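Local coordinates for BPH (Thiobacillus denitrificans, PDB 5OVS), which is probably a proteasome-like peptidase of the N-terminal nucleophile family, degrading proteins inside a tetradecameric double ring, at residues Leu84-Lys89 / Glu105-Met109; Arg11-Ala15 / Ala114-Ile119; Met109-Ile113 / Phe134-Gly138; Thr2-Val6 / Val162-Val167. All blocks are in the same frame, centred on the assembly; numbering follows the deposited sequence.

Interaction 1 of 4, residues Leu84-Lys89 / Glu105-Met109; sequences LHGALK and ESSRM
E105 OE1 is gripped by two donors from one helix: H85 NE2 stands 2.9 Å from it, and K89 NZ stands 2.9 Å from it as well. They arrive from different directions. K89 NZ, which also reaches E105 OE2 at 3.0 Å, sits on the syn lone pairs of both oxygens and so straddles the carboxylate in a salt bridge, whereas H85 meets OE1 on the anti side. Seen from the imidazole, the NE2 bond is nearly straight (167°) and runs almost exactly in the ring plane, although the ring and carboxylate planes are turned 55° apart.

A hydrogen bond between H85 ND1 and S107 OG (2.8 Å) holds the other nitrogen of the ring. Between the nitrogens, the ring edge at CE1 faces S106 O, 3.1 Å from H85 CE1. With chi1 of -177°, CG of H85 lies opposite the backbone N, which carries the ring out to the loop; the two bonds then fix its rotation. The lysine and the carboxylate would be expected to polarise this chain of polar groups.

An apolar patch lies alongside. M109, extended beyond CG, brings CE tip to tip against L84 CD2 (3.6 Å) and L88 CD1 (3.9 Å). R126 supplies a further bond to S107 OG, and Y93 of a second subunit meets the H85 ring edge-to-face, so the cluster borders a subunit interface. The loop thus ties helix 74-91 to the entry of strand 111-115, a helix-to-sheet connection within the layered alpha-beta-beta-alpha sandwich of proteasome-type subunits.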
loop_
_atom_site.group_PDB
_atom_site.type_symbol
_atom_site.label_atom_id
_atom_site.label_comp_id
_atom_site.label_asym_id
_atom_site.label_seq_id
_atom_site.Cartn_x
_atom_site.Cartn_y
_atom_site.Cartn_z
ATOM N N LEU K 84 -9.098 -33.944 -13.120
ATOM C CA LEU K 84 -9.863 -32.843 -13.711
ATOM C C LEU K 84 -9.189 -31.504 -13.480
ATOM O O LEU K 84 -9.084 -30.703 -14.402
ATOM C CB LEU K 84 -11.282 -32.779 -13.141
ATOM C CG LEU K 84 -12.088 -31.494 -13.398
ATOM C CD1 LEU K 84 -12.348 -31.307 -14.879
ATOM C CD2 LEU K 84 -13.407 -31.542 -12.660
ATOM N N HIS K 85 -8.730 -31.262 -12.251
ATOM C CA HIS K 85 -8.150 -29.963 -11.907
ATOM C C HIS K 85 -6.949 -29.617 -12.794
ATOM O O HIS K 85 -6.763 -28.454 -13.188
ATOM C CB HIS K 85 -7.734 -29.912 -10.439
ATOM C CG HIS K 85 -7.195 -28.583 -10.031
ATOM N ND1 HIS K 85 -8.008 -27.500 -9.791
ATOM C CD2 HIS K 85 -5.923 -28.147 -9.878
ATOM C CE1 HIS K 85 -7.258 -26.456 -9.490
ATOM N NE2 HIS K 85 -5.990 -26.822 -9.529
ATOM N N GLY K 86 -6.143 -30.632 -13.104
ATOM C CA GLY K 86 -5.003 -30.482 -13.999
ATOM C C GLY K 86 -5.428 -30.151 -15.413
ATOM O O GLY K 86 -4.726 -29.435 -16.111
ATOM N N ALA K 87 -6.576 -30.675 -15.828
ATOM C CA ALA K 87 -7.155 -30.317 -17.122
ATOM C C ALA K 87 -7.781 -28.917 -17.114
ATOM O O ALA K 87 -7.717 -28.217 -18.120
ATOM C CB ALA K 87 -8.177 -31.357 -17.551
ATOM N N LEU K 88 -8.386 -28.507 -15.998
ATOM C CA LEU K 88 -8.945 -27.143 -15.881
ATOM C C LEU K 88 -7.884 -26.071 -16.079
ATOM O O LEU K 88 -8.132 -25.055 -16.713
ATOM C CB LEU K 88 -9.615 -26.925 -14.527
ATOM C CG LEU K 88 -10.892 -27.722 -14.263
ATOM C CD1 LEU K 88 -11.343 -27.558 -12.821
ATOM C CD2 LEU K 88 -12.010 -27.319 -15.214
ATOM N N LYS K 89 -6.701 -26.307 -15.525
ATOM C CA LYS K 89 -5.584 -25.390 -15.691
ATOM C C LYS K 89 -4.996 -25.471 -17.090
ATOM O O LYS K 89 -4.706 -24.450 -17.702
ATOM C CB LYS K 89 -4.491 -25.711 -14.690
ATOM C CG LYS K 89 -4.904 -25.451 -13.262
ATOM C CD LYS K 89 -3.838 -25.936 -12.305
ATOM C CE LYS K 89 -2.627 -25.013 -12.294
ATOM N NZ LYS K 89 -1.583 -25.546 -11.379
ATOM N N GLU K 105 -4.855 -25.488 -4.266
ATOM C CA GLU K 105 -5.433 -24.740 -5.375
ATOM C C GLU K 105 -6.935 -24.992 -5.395
ATOM O O GLU K 105 -7.390 -26.118 -5.194
ATOM C CB GLU K 105 -4.799 -25.135 -6.716
ATOM C CG GLU K 105 -3.404 -24.559 -6.950
ATOM C CD GLU K 105 -2.781 -25.002 -8.275
ATOM O OE1 GLU K 105 -3.526 -25.414 -9.184
ATOM O OE2 GLU K 105 -1.537 -24.936 -8.421
ATOM N N SER K 106 -7.701 -23.927 -5.592
ATOM C CA SER K 106 -9.139 -24.030 -5.774
ATOM C C SER K 106 -9.441 -24.494 -7.202
ATOM O O SER K 106 -8.766 -24.094 -8.149
ATOM C CB SER K 106 -9.790 -22.664 -5.517
ATOM O OG SER K 106 -11.203 -22.761 -5.466
ATOM N N SER K 107 -10.450 -25.342 -7.353
ATOM C CA SER K 107 -11.033 -25.590 -8.664
ATOM C C SER K 107 -12.165 -24.587 -8.957
ATOM O O SER K 107 -12.752 -24.611 -10.037
ATOM C CB SER K 107 -11.512 -27.039 -8.776
ATOM O OG SER K 107 -10.437 -27.942 -8.538
ATOM N N ARG K 108 -12.459 -23.716 -7.991
ATOM C CA ARG K 108 -13.437 -22.634 -8.123
ATOM C C ARG K 108 -14.894 -23.071 -8.258
ATOM O O ARG K 108 -15.766 -22.234 -8.505
ATOM C CB ARG K 108 -13.089 -21.706 -9.291
ATOM C CG ARG K 108 -11.667 -21.186 -9.274
ATOM C CD ARG K 108 -11.383 -20.325 -8.064
ATOM N NE ARG K 108 -10.206 -19.503 -8.331
ATOM C CZ ARG K 108 -10.217 -18.197 -8.618
ATOM N NH1 ARG K 108 -11.356 -17.501 -8.646
ATOM N NH2 ARG K 108 -9.068 -17.568 -8.857
ATOM N N MET K 109 -15.175 -24.356 -8.080
ATOM C CA MET K 109 -16.541 -24.820 -8.100
ATOM C C MET K 109 -16.753 -25.815 -6.980
ATOM O O MET K 109 -15.833 -26.504 -6.554
ATOM C CB MET K 109 -16.874 -25.442 -9.450
ATOM C CG MET K 109 -15.815 -26.390 -9.941
ATOM S SD MET K 109 -16.386 -27.456 -11.260
ATOM C CE MET K 109 -14.914 -28.441 -11.489
#

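Interaction 2 of 4, residues Arg11-Ala15 / Ala114-Ile119; sequences RIAIA and ANPRGI
I12 and A114 contribute the most buried surface, and I12 divides its work between two branches. Its CG2 methyl presses on I119 CG2 at 3.4 Å, tighter than usual van der Waals contact, and also lies 3.9 Å from A114 CB. Its other branch, with CG1 opposite the carbonyl carbon (chi1 -78°) and the chain extended beyond it, runs toward the hairpin turn, where I12 CD1 comes within 3.3 Å of N115 O.

A114 offers a single methyl, yet it serves two isoleucines. On the I14 side, A114 CB is 3.9 Å from I14 CB and equally 3.9 Å from I14 CD1, so the methyl lies alongside the I14 branch as well as against I12.

No hydrogen bond crosses between the segments; those present lie within 114-119. A type I turn from N115 to G118 is closed by G118 N to N115 O at 2.9 Å, and N115 OD1 accepts from R117 N at 2.8 Å in an Asx turn. R117 in turn forms salt bridges with D72 and D43. The result is a tight beta-hairpin joining strands 111-115 and 118-122, whose inner side packs on strand 11-16 of the facing sheet, the apolar interface between the two stacked antiparallel sheets of the alpha-beta-beta-alpha sandwich of N-terminal nucleophile hydrolases.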
loop_
_atom_site.group_PDB
_atom_site.type_symbol
_atom_site.label_atom_id
_atom_site.label_comp_id
_atom_site.label_asym_id
_atom_site.label_seq_id
_atom_site.Cartn_x
_atom_site.Cartn_y
_atom_site.Cartn_z
ATOM N N ARG K 11 -34.345 -43.714 -1.602
ATOM C CA ARG K 11 -34.451 -42.865 -2.783
ATOM C C ARG K 11 -33.384 -41.779 -2.688
ATOM O O ARG K 11 -33.095 -41.302 -1.598
ATOM C CB ARG K 11 -35.823 -42.197 -2.798
ATOM C CG ARG K 11 -36.949 -43.019 -3.392
ATOM C CD ARG K 11 -37.091 -42.655 -4.851
ATOM N NE ARG K 11 -38.333 -43.099 -5.466
ATOM C CZ ARG K 11 -39.368 -42.307 -5.766
ATOM N NH1 ARG K 11 -39.359 -40.995 -5.504
ATOM N NH2 ARG K 11 -40.447 -42.843 -6.329
ATOM N N ILE K 12 -32.831 -41.370 -3.828
ATOM C CA ILE K 12 -31.825 -40.321 -3.869
ATOM C C ILE K 12 -32.320 -39.233 -4.799
ATOM O O ILE K 12 -32.799 -39.523 -5.888
ATOM C CB ILE K 12 -30.459 -40.873 -4.325
ATOM C CG1 ILE K 12 -29.780 -41.597 -3.160
ATOM C CG2 ILE K 12 -29.559 -39.770 -4.854
ATOM C CD1 ILE K 12 -28.590 -42.450 -3.555
ATOM N N ALA K 13 -32.226 -37.979 -4.353
ATOM C CA ALA K 13 -32.632 -36.849 -5.180
ATOM C C ALA K 13 -31.581 -35.765 -5.217
ATOM O O ALA K 13 -30.712 -35.693 -4.354
ATOM C CB ALA K 13 -33.947 -36.275 -4.707
ATOM N N ILE K 14 -31.664 -34.939 -6.252
ATOM C CA ILE K 14 -30.713 -33.865 -6.473
ATOM C C ILE K 14 -31.451 -32.729 -7.169
ATOM O O ILE K 14 -32.285 -32.973 -8.052
ATOM C CB ILE K 14 -29.475 -34.356 -7.267
ATOM C CG1 ILE K 14 -28.408 -33.264 -7.338
ATOM C CG2 ILE K 14 -29.851 -34.850 -8.664
ATOM C CD1 ILE K 14 -27.078 -33.740 -7.873
ATOM N N ALA K 15 -31.197 -31.492 -6.733
ATOM C CA ALA K 15 -31.893 -30.338 -7.314
ATOM C C ALA K 15 -30.987 -29.132 -7.511
ATOM O O ALA K 15 -29.864 -29.095 -7.023
ATOM C CB ALA K 15 -33.096 -29.968 -6.467
ATOM N N ALA K 114 -24.928 -37.154 -7.386
ATOM C CA ALA K 114 -25.923 -38.143 -7.014
ATOM C C ALA K 114 -25.798 -39.352 -7.934
ATOM O O ALA K 114 -25.794 -39.218 -9.144
ATOM C CB ALA K 114 -27.311 -37.551 -7.131
ATOM N N ASN K 115 -25.687 -40.538 -7.356
ATOM C CA ASN K 115 -25.869 -41.772 -8.130
ATOM C C ASN K 115 -26.409 -42.898 -7.252
ATOM O O ASN K 115 -26.386 -42.790 -6.023
ATOM C CB ASN K 115 -24.578 -42.167 -8.859
ATOM C CG ASN K 115 -23.474 -42.610 -7.917
ATOM O OD1 ASN K 115 -23.571 -43.646 -7.259
ATOM N ND2 ASN K 115 -22.396 -41.845 -7.887
ATOM N N PRO K 116 -26.904 -43.985 -7.873
ATOM C CA PRO K 116 -27.497 -45.037 -7.063
ATOM C C PRO K 116 -26.659 -45.485 -5.858
ATOM O O PRO K 116 -27.230 -45.910 -4.850
ATOM C CB PRO K 116 -27.685 -46.182 -8.068
ATOM C CG PRO K 116 -27.939 -45.483 -9.357
ATOM C CD PRO K 116 -27.058 -44.258 -9.315
ATOM N N ARG K 117 -25.334 -45.382 -5.932
ATOM C CA ARG K 117 -24.506 -45.881 -4.840
ATOM C C ARG K 117 -24.204 -44.867 -3.726
ATOM O O ARG K 117 -23.478 -45.183 -2.798
ATOM C CB ARG K 117 -23.249 -46.557 -5.400
ATOM C CG ARG K 117 -23.617 -47.868 -6.108
ATOM C CD ARG K 117 -22.701 -48.309 -7.243
ATOM N NE ARG K 117 -22.423 -47.301 -8.277
ATOM C CZ ARG K 117 -23.289 -46.862 -9.192
ATOM N NH1 ARG K 117 -24.545 -47.295 -9.217
ATOM N NH2 ARG K 117 -22.891 -45.959 -10.080
ATOM N N GLY K 118 -24.772 -43.666 -3.803
ATOM C CA GLY K 118 -24.679 -42.716 -2.690
ATOM C C GLY K 118 -24.779 -41.273 -3.130
ATOM O O GLY K 118 -24.843 -40.981 -4.317
ATOM N N ILE K 119 -24.775 -40.363 -2.160
ATOM C CA ILE K 119 -24.717 -38.941 -2.451
ATOM C C ILE K 119 -23.413 -38.338 -1.935
ATOM O O ILE K 119 -22.970 -38.619 -0.823
ATOM C CB ILE K 119 -25.933 -38.205 -1.896
ATOM C CG1 ILE K 119 -26.102 -38.439 -0.389
ATOM C CG2 ILE K 119 -27.185 -38.655 -2.634
ATOM C CD1 ILE K 119 -26.945 -37.371 0.277
#

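Interaction 3 of 4, residues Met109-Ile113 / Phe134-Gly138; sequences MDVLI and FYAYG
The Y137 ring is approached in three different ways by the residues opposite. D110 lays its CB over one face, 3.8 Å from the ring centroid and 22° off the normal, a CH-pi contact displaced toward the rim; the D110 carboxylate plane is tilted 29° from the ring in a stacked arrangement. V111 O instead comes to the ring edge, near its plane, 3.4 Å from Y137 CE2. L112 arrives obliquely, with CD2 at 3.4 Å from Y137 CD2, while its other methyl, CD1, reaches past the ring to the backbone of strand 134-137, 4.1 Å from A136 CA.

With chi1 of -83°, CG of Y137 lies opposite the carbonyl carbon, turning the ring toward strand 111-115. D110 OD1 accepts from A124 N outside the contact, while a water bridges D110 OD2 to G138 N (2.7 Å from the water oxygen) across it. Beyond the chain, W22 of a second subunit meets the Y137 ring edge-to-face.

The axes of the segments' strands pass 7.3 Å apart and run roughly antiparallel, with no direct hydrogen bond between them, because they belong to different sheets. Side chains interleaved in this way form the inter-sheet core of a beta sandwich, here the central layers of the proteasome-type fold.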
loop_
_atom_site.group_PDB
_atom_site.type_symbol
_atom_site.label_atom_id
_atom_site.label_comp_id
_atom_site.label_asym_id
_atom_site.label_seq_id
_atom_site.Cartn_x
_atom_site.Cartn_y
_atom_site.Cartn_z
ATOM N N MET K 109 -15.175 -24.356 -8.080
ATOM C CA MET K 109 -16.541 -24.820 -8.100
ATOM C C MET K 109 -16.753 -25.815 -6.980
ATOM O O MET K 109 -15.833 -26.504 -6.554
ATOM C CB MET K 109 -16.874 -25.442 -9.450
ATOM C CG MET K 109 -15.815 -26.390 -9.941
ATOM S SD MET K 109 -16.386 -27.456 -11.260
ATOM C CE MET K 109 -14.914 -28.441 -11.489
ATOM N N ASP K 110 -17.971 -25.850 -6.478
ATOM C CA ASP K 110 -18.387 -26.866 -5.544
ATOM C C ASP K 110 -19.402 -27.713 -6.302
ATOM O O ASP K 110 -20.191 -27.177 -7.076
ATOM C CB ASP K 110 -19.021 -26.216 -4.324
ATOM C CG ASP K 110 -18.063 -25.285 -3.592
ATOM O OD1 ASP K 110 -16.924 -25.692 -3.297
ATOM O OD2 ASP K 110 -18.452 -24.144 -3.283
ATOM N N VAL K 111 -19.378 -29.029 -6.133
ATOM C CA VAL K 111 -20.397 -29.856 -6.791
ATOM C C VAL K 111 -21.019 -30.892 -5.880
ATOM O O VAL K 111 -20.420 -31.303 -4.890
ATOM C CB VAL K 111 -19.868 -30.563 -8.060
ATOM C CG1 VAL K 111 -19.178 -29.563 -8.961
ATOM C CG2 VAL K 111 -18.958 -31.725 -7.685
ATOM N N LEU K 112 -22.246 -31.271 -6.216
ATOM C CA LEU K 112 -22.896 -32.417 -5.605
ATOM C C LEU K 112 -23.035 -33.501 -6.694
ATOM O O LEU K 112 -23.280 -33.192 -7.856
ATOM C CB LEU K 112 -24.240 -32.010 -5.028
ATOM C CG LEU K 112 -24.156 -30.868 -3.998
ATOM C CD1 LEU K 112 -25.546 -30.401 -3.623
ATOM C CD2 LEU K 112 -23.401 -31.315 -2.761
ATOM N N ILE K 113 -22.827 -34.756 -6.309
ATOM C CA ILE K 113 -22.862 -35.902 -7.222
ATOM C C ILE K 113 -23.827 -36.943 -6.674
ATOM O O ILE K 113 -23.578 -37.527 -5.624
ATOM C CB ILE K 113 -21.486 -36.548 -7.342
ATOM C CG1 ILE K 113 -20.507 -35.546 -7.936
ATOM C CG2 ILE K 113 -21.558 -37.827 -8.204
ATOM C CD1 ILE K 113 -19.067 -35.938 -7.749
ATOM N N PHE K 134 -28.517 -35.163 3.777
ATOM C CA PHE K 134 -28.615 -34.137 2.759
ATOM C C PHE K 134 -27.422 -33.193 2.802
ATOM O O PHE K 134 -26.638 -33.227 3.745
ATOM C CB PHE K 134 -29.920 -33.359 2.902
ATOM C CG PHE K 134 -30.102 -32.660 4.229
ATOM C CD1 PHE K 134 -29.603 -31.381 4.432
ATOM C CD2 PHE K 134 -30.841 -33.245 5.241
ATOM C CE1 PHE K 134 -29.802 -30.711 5.639
ATOM C CE2 PHE K 134 -31.048 -32.592 6.446
ATOM C CZ PHE K 134 -30.530 -31.321 6.647
ATOM N N TYR K 135 -27.259 -32.392 1.753
ATOM C CA TYR K 135 -26.360 -31.241 1.803
ATOM C C TYR K 135 -26.669 -30.294 0.656
ATOM O O TYR K 135 -27.511 -30.595 -0.193
ATOM C CB TYR K 135 -24.866 -31.649 1.817
ATOM C CG TYR K 135 -23.980 -30.638 2.528
ATOM C CD1 TYR K 135 -24.251 -30.243 3.838
ATOM C CD2 TYR K 135 -22.881 -30.066 1.890
ATOM C CE1 TYR K 135 -23.469 -29.299 4.480
ATOM C CE2 TYR K 135 -22.088 -29.124 2.525
ATOM C CZ TYR K 135 -22.386 -28.747 3.817
ATOM O OH TYR K 135 -21.592 -27.834 4.455
ATOM N N ALA K 136 -26.020 -29.129 0.668
ATOM C CA ALA K 136 -26.235 -28.080 -0.337
ATOM C C ALA K 136 -24.959 -27.279 -0.550
ATOM O O ALA K 136 -24.180 -27.118 0.376
ATOM C CB ALA K 136 -27.351 -27.149 0.111
ATOM N N TYR K 137 -24.756 -26.789 -1.772
ATOM C CA TYR K 137 -23.630 -25.905 -2.114
ATOM C C TYR K 137 -24.165 -24.741 -2.914
ATOM O O TYR K 137 -25.336 -24.731 -3.332
ATOM C CB TYR K 137 -22.576 -26.624 -2.962
ATOM C CG TYR K 137 -21.555 -27.471 -2.216
ATOM C CD1 TYR K 137 -20.914 -26.996 -1.072
ATOM C CD2 TYR K 137 -21.202 -28.750 -2.697
ATOM C CE1 TYR K 137 -19.974 -27.770 -0.407
ATOM C CE2 TYR K 137 -20.272 -29.537 -2.035
ATOM C CZ TYR K 137 -19.664 -29.047 -0.895
ATOM O OH TYR K 137 -18.736 -29.830 -0.245
ATOM N N GLY K 138 -23.287 -23.770 -3.133
ATOM C CA GLY K 138 -23.655 -22.492 -3.721
ATOM C C GLY K 138 -23.858 -21.431 -2.646
ATOM O O GLY K 138 -23.920 -21.729 -1.458
HETATM O O HOH W 1 -20.707 -23.349 -2.532
#

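Interaction 4 of 4, residues Thr2-Val6 / Val162-Val167; sequences TVTIV and VARLGV
T4 and A163 join strand 3-8 to helix 159-173, one of the helices covering this sheet of the alpha-beta-beta-alpha sandwich. The strand and helix axes are 7.4 Å apart at closest and nearly antiparallel (157°). Alternate residues T2, T4 and V6 of the strand face the helix, and the antiparallel run pairs them with V167, A163 and V162 in reverse order.

One hydrogen bond crosses. T4 OG1 donates to A163 O at 2.6 Å, approaching from above the carbonyl plane, 43° out of it, and off the lone pairs. The same oxygen already takes weak helical bonds from G166 N and V167 N, so the threonine adds a further donor to a buried carbonyl. T4 reaches it with OG1 lodged between the backbone N and the carbonyl carbon (chi1 59°), which leaves CG2 facing the helix backbone 4.1 Å from G166 C.

Van der Waals contacts flank this bond. V167 crosses T4 obliquely, its CG2 lying 3.6 Å from T4 OG1. Further along, T2 CG2 rests 4.1 Å from V167 CA, while the T2 hydroxyl bonds to S177. At the other end the contact is apolar, and one methyl of V6 does the touching: its CG2 is 4.2 Å from V162 CG1 and lies equally near two atoms of A163, CA and CB, at 3.6 Å from each.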
loop_
_atom_site.group_PDB
_atom_site.type_symbol
_atom_site.label_atom_id
_atom_site.label_comp_id
_atom_site.label_asym_id
_atom_site.label_seq_id
_atom_site.Cartn_x
_atom_site.Cartn_y
_atom_site.Cartn_z
ATOM N N THR K 2 -27.929 -22.340 -6.017
ATOM C CA THR K 2 -28.167 -23.341 -4.993
ATOM C C THR K 2 -28.326 -24.706 -5.639
ATOM O O THR K 2 -29.118 -24.873 -6.565
ATOM C CB THR K 2 -29.429 -23.053 -4.190
ATOM O OG1 THR K 2 -29.320 -21.756 -3.593
ATOM C CG2 THR K 2 -29.610 -24.096 -3.089
ATOM N N VAL K 3 -27.561 -25.668 -5.133
ATOM C CA VAL K 3 -27.699 -27.069 -5.514
ATOM C C VAL K 3 -27.937 -27.878 -4.239
ATOM O O VAL K 3 -27.341 -27.587 -3.202
ATOM C CB VAL K 3 -26.458 -27.608 -6.253
ATOM C CG1 VAL K 3 -26.358 -27.012 -7.649
ATOM C CG2 VAL K 3 -25.179 -27.344 -5.470
ATOM N N THR K 4 -28.816 -28.866 -4.306
ATOM C CA THR K 4 -29.113 -29.684 -3.152
ATOM C C THR K 4 -29.063 -31.173 -3.499
ATOM O O THR K 4 -29.230 -31.595 -4.662
ATOM C CB THR K 4 -30.489 -29.354 -2.556
ATOM O OG1 THR K 4 -31.497 -29.569 -3.547
ATOM C CG2 THR K 4 -30.550 -27.882 -2.076
ATOM N N ILE K 5 -28.827 -31.969 -2.469
ATOM C CA ILE K 5 -28.759 -33.390 -2.646
ATOM C C ILE K 5 -29.314 -34.063 -1.394
ATOM O O ILE K 5 -29.049 -33.629 -0.279
ATOM C CB ILE K 5 -27.320 -33.821 -2.968
ATOM C CG1 ILE K 5 -27.330 -35.200 -3.625
ATOM C CG2 ILE K 5 -26.443 -33.745 -1.728
ATOM C CD1 ILE K 5 -26.056 -35.522 -4.351
ATOM N N VAL K 6 -30.126 -35.092 -1.604
ATOM C CA VAL K 6 -30.892 -35.707 -0.531
ATOM C C VAL K 6 -31.006 -37.218 -0.738
ATOM O O VAL K 6 -31.175 -37.723 -1.861
ATOM C CB VAL K 6 -32.297 -35.106 -0.422
ATOM C CG1 VAL K 6 -33.059 -35.750 0.726
ATOM C CG2 VAL K 6 -32.224 -33.592 -0.243
ATOM N N VAL K 162 -37.862 -32.736 -0.637
ATOM C CA VAL K 162 -36.961 -32.090 0.314
ATOM C C VAL K 162 -35.823 -31.350 -0.402
ATOM O O VAL K 162 -35.468 -30.215 -0.019
ATOM C CB VAL K 162 -36.408 -33.089 1.340
ATOM C CG1 VAL K 162 -35.402 -32.410 2.253
ATOM C CG2 VAL K 162 -37.556 -33.676 2.154
ATOM N N ALA K 163 -35.262 -31.986 -1.430
ATOM C CA ALA K 163 -34.194 -31.382 -2.236
ATOM C C ALA K 163 -34.692 -30.126 -2.919
ATOM O O ALA K 163 -34.023 -29.103 -2.905
ATOM C CB ALA K 163 -33.690 -32.367 -3.274
ATOM N N ARG K 164 -35.887 -30.212 -3.501
ATOM C CA ARG K 164 -36.498 -29.067 -4.172
ATOM C C ARG K 164 -36.786 -27.961 -3.180
ATOM O O ARG K 164 -36.520 -26.797 -3.451
ATOM C CB ARG K 164 -37.793 -29.465 -4.873
ATOM C CG ARG K 164 -37.586 -30.354 -6.086
ATOM C CD ARG K 164 -38.922 -30.839 -6.605
ATOM N NE ARG K 164 -39.709 -29.732 -7.127
ATOM C CZ ARG K 164 -39.500 -29.137 -8.303
ATOM N NH1 ARG K 164 -38.523 -29.532 -9.115
ATOM N NH2 ARG K 164 -40.271 -28.121 -8.667
ATOM N N LEU K 165 -37.343 -28.319 -2.035
ATOM C CA LEU K 165 -37.674 -27.312 -1.042
ATOM C C LEU K 165 -36.421 -26.527 -0.652
ATOM O O LEU K 165 -36.491 -25.331 -0.414
ATOM C CB LEU K 165 -38.352 -27.939 0.181
ATOM C CG LEU K 165 -38.905 -26.925 1.195
ATOM C CD1 LEU K 165 -40.037 -26.108 0.590
ATOM C CD2 LEU K 165 -39.383 -27.608 2.465
ATOM N N GLY K 166 -35.276 -27.201 -0.605
ATOM C CA GLY K 166 -34.020 -26.555 -0.265
ATOM C C GLY K 166 -33.680 -25.439 -1.223
ATOM O O GLY K 166 -33.210 -24.377 -0.835
ATOM N N VAL K 167 -33.939 -25.682 -2.491
ATOM C CA VAL K 167 -33.661 -24.712 -3.525
ATOM C C VAL K 167 -34.628 -23.526 -3.435
ATOM O O VAL K 167 -34.228 -22.393 -3.680
ATOM C CB VAL K 167 -33.757 -25.387 -4.904
ATOM C CG1 VAL K 167 -33.595 -24.371 -6.028
ATOM C CG2 VAL K 167 -32.714 -26.504 -5.010
#

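In the fold
Interactions 2, 3 and 4 meet through strand 3-8. V6 O lies 2.7 Å from A13 N, a probable hydrogen bond linking interaction 4 to 2, and V3 N lies 3.0 Å from Y137 O, a second probable hydrogen bond, linking 4 to 3. Interactions 2 and 3 share strand 111-115; both bridge the two sheets, and they touch where I14 CD1 is 3.8 Å from L112 O, while interaction 4 adds a helix layer. Interaction 1 shares M109 with interaction 3. The centres of interactions 1 and 4 are about 25 Å apart. In relatives the N-terminal threonine is the nucleophile; interaction 4 starts at the next residue, T2, so it probably borders the active site.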